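Local coordinates for hypothetical sugar ABC-transporter sugar binding protein (Arthrobacter globiformis, PDB 7BVT) that binds cyclic alpha-maltosyl-1,6-maltose and probably hands it to an ABC transporter for uptake into the cell, at residues Val203-Trp206 against Asp211-Thr214; Asp69-Leu74 against Val94-Asp99. All coordinates share one frame; numbering follows the deposited sequence.

From the N terminus, the chain meets contact 2 first. Its segments, 69-74 and 94-99, lie on helices 70-80 and 94-100 and close a loop of 19 residues that holds strand 86-90. Contact 1 follows in series: the last turn of helix 195-207 meets 211-214 after only four residues, closing a tight turn-back. The two loops neither nest nor cross. Contact 2 joins two helices beside the parallel strands of one lobe, while contact 1 ties a helix that lines the sugar pocket to the loop leading toward helix 225-239. Their centres are 25 Å apart, and the nearest atoms about 10 Å, without touching.

Contact 1 (Val203-Trp206 against Asp211-Thr214); sequences VNLW and DFLT
Leu205 points its branched end at the backbone of Asp211 and Phe212, where the chain doubles back after helix 195-207. CD2 leads: it lies 3.5 Å from Asp211 O and 3.9 Å from Phe212 CB, and it approaches the phenylalanine ring at its edge, near the ring plane, instead of lying over a face. This reach follows from CG standing anti to the backbone N (chi1 171°), which carries the isopropyl end off the helix toward the loop. Asp211 offers its carbonyl here while its CB points away, which suits an acidic residue whose side chain is exposed. Trp206 joins by a different means. The edge of its indole faces a water in the ring plane, and NE1 donates to it over 2.9 Å; the water also accepts from Phe212 N at 2.8 Å, so two N-H donors, which cannot bond each other, are joined through one acceptor. With an alanine in place of Leu205 a gap would probably open beside Asp211 O and Phe212 CB, leaving the water bridge to Trp206 as the main link between 203-206 and 211-214. Phe212, in the loop, also packs on Thr198 and Gln202 of helix 195-207 and meets Phe384 of helix 377-392 edge-to-face. Trp206, on the helix that supplies Trp199 and Asn200 to the glycan pocket, stacks on His369 and touches Asn293 of strand 292-301.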
loop_
_atom_site.group_PDB
_atom_site.type_symbol
_atom_site.label_atom_id
_atom_site.label_comp_id
_atom_site.label_asym_id
_atom_site.label_seq_id
_atom_site.Cartn_x
_atom_site.Cartn_y
_atom_site.Cartn_z
ATOM N N VAL A 203 -9.776 -3.226 1.080
ATOM C CA VAL A 203 -9.352 -4.563 1.582
ATOM C C VAL A 203 -10.594 -5.426 1.738
ATOM O O VAL A 203 -10.627 -6.531 1.247
ATOM C CB VAL A 203 -8.646 -4.424 2.934
ATOM C CG1 VAL A 203 -8.417 -5.779 3.579
ATOM C CG2 VAL A 203 -7.355 -3.653 2.790
ATOM N N ASN A 204 -11.590 -4.913 2.442
ATOM C CA ASN A 204 -12.789 -5.709 2.784
ATOM C C ASN A 204 -13.695 -5.870 1.558
ATOM O O ASN A 204 -14.279 -6.976 1.383
ATOM C CB ASN A 204 -13.538 -5.006 3.911
ATOM C CG ASN A 204 -12.759 -4.959 5.212
ATOM O OD1 ASN A 204 -12.812 -3.957 5.919
ATOM N ND2 ASN A 204 -11.974 -5.992 5.516
ATOM N N LEU A 205 -13.717 -4.892 0.641
ATOM C CA LEU A 205 -14.444 -5.013 -0.636
ATOM C C LEU A 205 -13.846 -6.210 -1.410
ATOM O O LEU A 205 -14.567 -7.081 -1.894
ATOM C CB LEU A 205 -14.315 -3.686 -1.386
ATOM C CG LEU A 205 -14.823 -3.706 -2.828
ATOM C CD1 LEU A 205 -16.346 -3.826 -2.880
ATOM C CD2 LEU A 205 -14.350 -2.460 -3.540
ATOM N N TRP A 206 -12.534 -6.281 -1.555
ATOM C CA TRP A 206 -11.879 -7.397 -2.274
ATOM C C TRP A 206 -12.058 -8.743 -1.559
ATOM O O TRP A 206 -12.325 -9.763 -2.265
ATOM C CB TRP A 206 -10.414 -7.084 -2.472
ATOM C CG TRP A 206 -10.139 -6.006 -3.459
ATOM C CD1 TRP A 206 -10.771 -5.752 -4.642
ATOM C CD2 TRP A 206 -9.119 -5.009 -3.317
ATOM N NE1 TRP A 206 -10.206 -4.649 -5.259
ATOM C CE2 TRP A 206 -9.206 -4.155 -4.446
ATOM C CE3 TRP A 206 -8.191 -4.715 -2.305
ATOM C CZ2 TRP A 206 -8.350 -3.084 -4.619
ATOM C CZ3 TRP A 206 -7.320 -3.670 -2.511
ATOM C CH2 TRP A 206 -7.406 -2.868 -3.641
ATOM N N ASP A 211 -15.204 -5.651 -6.561
ATOM C CA ASP A 211 -14.270 -4.887 -7.397
ATOM C C ASP A 211 -14.474 -3.423 -7.065
ATOM O O ASP A 211 -15.617 -3.019 -6.771
ATOM C CB ASP A 211 -14.500 -5.196 -8.879
ATOM C CG ASP A 211 -14.389 -6.667 -9.211
ATOM O OD1 ASP A 211 -13.300 -7.185 -9.136
ATOM O OD2 ASP A 211 -15.423 -7.263 -9.578
ATOM N N PHE A 212 -13.434 -2.609 -7.229
ATOM C CA PHE A 212 -13.531 -1.155 -6.963
ATOM C C PHE A 212 -13.946 -0.451 -8.254
ATOM O O PHE A 212 -15.059 0.079 -8.308
ATOM C CB PHE A 212 -12.246 -0.610 -6.321
ATOM C CG PHE A 212 -12.353 0.828 -5.918
ATOM C CD1 PHE A 212 -13.190 1.198 -4.889
ATOM C CD2 PHE A 212 -11.662 1.813 -6.600
ATOM C CE1 PHE A 212 -13.300 2.534 -4.537
ATOM C CE2 PHE A 212 -11.782 3.139 -6.257
ATOM C CZ PHE A 212 -12.593 3.508 -5.209
ATOM N N LEU A 213 -13.056 -0.428 -9.249
ATOM C CA LEU A 213 -13.467 0.029 -10.612
ATOM C C LEU A 213 -13.570 -1.163 -11.550
ATOM O O LEU A 213 -13.131 -2.293 -11.266
ATOM C CB LEU A 213 -12.465 1.044 -11.162
ATOM C CG LEU A 213 -12.213 2.316 -10.348
ATOM C CD1 LEU A 213 -11.359 3.328 -11.082
ATOM C CD2 LEU A 213 -13.496 2.971 -9.847
ATOM N N THR A 214 -14.180 -0.923 -12.710
ATOM C CA THR A 214 -14.199 -1.937 -13.798
ATOM C C THR A 214 -12.777 -2.131 -14.308
ATOM O O THR A 214 -11.898 -1.297 -13.998
ATOM C CB THR A 214 -15.134 -1.475 -14.922
ATOM O OG1 THR A 214 -14.634 -0.203 -15.309
ATOM C CG2 THR A 214 -16.577 -1.425 -14.468
HETATM O O HOH W 1 -10.992 -3.848 -7.974
#

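Contact 2 (Asp69-Leu74 against Val94-Asp99); sequences DFLTKL and VPQIAD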
loop_
_atom_site.group_PDB
_atom_site.type_symbol
_atom_site.label_atom_id
_atom_site.label_comp_id
_atom_site.label_asym_id
_atom_site.label_seq_id
_atom_site.Cartn_x
_atom_site.Cartn_y
_atom_site.Cartn_z
ATOM N N ASP A 69 6.182 17.952 -1.780
ATOM C CA ASP A 69 6.652 18.867 -2.859
ATOM C C ASP A 69 6.898 18.103 -4.175
ATOM O O ASP A 69 7.224 18.713 -5.158
ATOM C CB ASP A 69 7.949 19.547 -2.429
ATOM C CG ASP A 69 7.781 20.397 -1.169
ATOM O OD1 ASP A 69 6.701 20.970 -1.019
ATOM O OD2 ASP A 69 8.675 20.346 -0.297
ATOM N N PHE A 70 6.788 16.785 -4.178
ATOM C CA PHE A 70 7.429 15.953 -5.242
ATOM C C PHE A 70 6.706 16.133 -6.580
ATOM O O PHE A 70 7.349 16.366 -7.623
ATOM C CB PHE A 70 7.434 14.492 -4.762
ATOM C CG PHE A 70 8.380 13.581 -5.504
ATOM C CD1 PHE A 70 8.019 13.057 -6.737
ATOM C CD2 PHE A 70 9.582 13.182 -4.939
ATOM C CE1 PHE A 70 8.856 12.163 -7.386
ATOM C CE2 PHE A 70 10.424 12.306 -5.609
ATOM C CZ PHE A 70 10.063 11.818 -6.850
ATOM N N LEU A 71 5.386 16.000 -6.633
ATOM C CA LEU A 71 4.646 16.134 -7.894
ATOM C C LEU A 71 4.795 17.563 -8.414
ATOM O O LEU A 71 4.935 17.757 -9.628
ATOM C CB LEU A 71 3.179 15.771 -7.705
ATOM C CG LEU A 71 2.975 14.292 -7.432
ATOM C CD1 LEU A 71 1.522 13.987 -7.247
ATOM C CD2 LEU A 71 3.556 13.450 -8.566
ATOM N N THR A 72 4.696 18.536 -7.525
ATOM C CA THR A 72 4.790 19.936 -7.999
ATOM C C THR A 72 6.192 20.196 -8.582
ATOM O O THR A 72 6.298 20.844 -9.602
ATOM C CB THR A 72 4.397 20.927 -6.898
ATOM O OG1 THR A 72 3.026 20.695 -6.549
ATOM C CG2 THR A 72 4.543 22.352 -7.378
ATOM N N LYS A 73 7.229 19.605 -8.030
ATOM C CA LYS A 73 8.578 19.716 -8.620
ATOM C C LYS A 73 8.608 19.060 -10.012
ATOM O O LYS A 73 9.215 19.611 -10.965
ATOM C CB LYS A 73 9.592 19.105 -7.674
ATOM C CG LYS A 73 11.000 19.216 -8.178
ATOM C CD LYS A 73 12.031 19.430 -7.174
ATOM C CE LYS A 73 13.369 19.422 -7.876
ATOM N NZ LYS A 73 14.199 20.571 -7.475
ATOM N N LEU A 74 8.023 17.877 -10.151
ATOM C CA LEU A 74 8.022 17.250 -11.491
ATOM C C LEU A 74 7.264 18.089 -12.523
ATOM O O LEU A 74 7.761 18.182 -13.654
ATOM C CB LEU A 74 7.434 15.854 -11.374
ATOM C CG LEU A 74 8.278 14.851 -10.615
ATOM C CD1 LEU A 74 7.509 13.539 -10.508
ATOM C CD2 LEU A 74 9.599 14.605 -11.259
ATOM N N VAL A 94 2.008 7.111 -9.941
ATOM C CA VAL A 94 2.546 6.675 -11.268
ATOM C C VAL A 94 1.676 7.193 -12.393
ATOM O O VAL A 94 2.184 7.758 -13.355
ATOM C CB VAL A 94 2.744 5.156 -11.348
ATOM C CG1 VAL A 94 3.087 4.727 -12.750
ATOM C CG2 VAL A 94 3.814 4.720 -10.382
ATOM N N PRO A 95 0.353 6.991 -12.399
ATOM C CA PRO A 95 -0.452 7.424 -13.535
ATOM C C PRO A 95 -0.442 8.933 -13.725
ATOM O O PRO A 95 -0.509 9.360 -14.859
ATOM C CB PRO A 95 -1.886 6.918 -13.196
ATOM C CG PRO A 95 -1.682 5.892 -12.132
ATOM C CD PRO A 95 -0.445 6.278 -11.373
ATOM N N GLN A 96 -0.291 9.683 -12.635
ATOM C CA GLN A 96 -0.191 11.152 -12.749
ATOM C C GLN A 96 1.151 11.523 -13.368
ATOM O O GLN A 96 1.200 12.427 -14.238
ATOM C CB GLN A 96 -0.389 11.764 -11.376
ATOM C CG GLN A 96 -1.797 11.487 -10.843
ATOM C CD GLN A 96 -1.881 11.932 -9.417
ATOM O OE1 GLN A 96 -1.953 13.130 -9.162
ATOM N NE2 GLN A 96 -1.841 10.981 -8.485
ATOM N N ILE A 97 2.211 10.892 -12.909
ATOM C CA ILE A 97 3.578 11.194 -13.416
ATOM C C ILE A 97 3.670 10.841 -14.899
ATOM O O ILE A 97 4.306 11.576 -15.681
ATOM C CB ILE A 97 4.637 10.479 -12.558
ATOM C CG1 ILE A 97 4.649 11.102 -11.150
ATOM C CG2 ILE A 97 6.010 10.496 -13.256
ATOM C CD1 ILE A 97 5.416 10.354 -10.133
ATOM N N ALA A 98 2.997 9.778 -15.320
ATOM C CA ALA A 98 2.996 9.346 -16.729
ATOM C C ALA A 98 2.407 10.453 -17.627
ATOM O O ALA A 98 2.707 10.476 -18.806
ATOM C CB ALA A 98 2.252 8.036 -16.859
ATOM N N ASP A 99 1.549 11.321 -17.102
ATOM C CA ASP A 99 0.960 12.459 -17.851
ATOM C C ASP A 99 1.860 13.695 -17.740
ATOM O O ASP A 99 1.614 14.632 -18.484
ATOM C CB ASP A 99 -0.454 12.795 -17.347
ATOM C CG ASP A 99 -1.532 11.803 -17.779
ATOM O OD1 ASP A 99 -1.305 11.087 -18.770
ATOM O OD2 ASP A 99 -2.598 11.754 -17.094
#
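In the helix that brings Gln96 and Ile97 against Leu71 and Leu74, the shortest polar bond runs from Ala98 N to Val94 O, 2.9 Å, and builds the turn from which those two side chains project. The fold is that of a type II solute-binding protein (periplasmic-binding-protein-like): helix 70-80 is the link of a beta-alpha-beta crossover from strand 58-64 to strand 86-90, with strand 28-34 between them. The two short helical segments run nearly parallel, at 15°, with axes 10.8 Å apart, a spacing that branched aliphatic side chains fill well. Ile97 carries the contact. Its CG1 lies anti to the carbonyl carbon (chi1 -68°), sending the ethyl branch against Leu71 CD2 and Leu74 CD1, both on the same side of it. Leu71 CD2 meets Ile97 CG1 at 3.7 Å, the side chains crossing at about a right angle, and Leu74 CD1 comes in more slantwise, 3.8 Å from Ile97 CG1. Behind them, Leu74 rests on Trp33 of strand 28-34 and Ile97 on Met300 of strand 292-301. Gln96 lies at the less buried border, its NE2 hydrogen-bonded to Val92 O; its OE1 sits 4.1 Å from Leu71 CD1, a simple van der Waals approach.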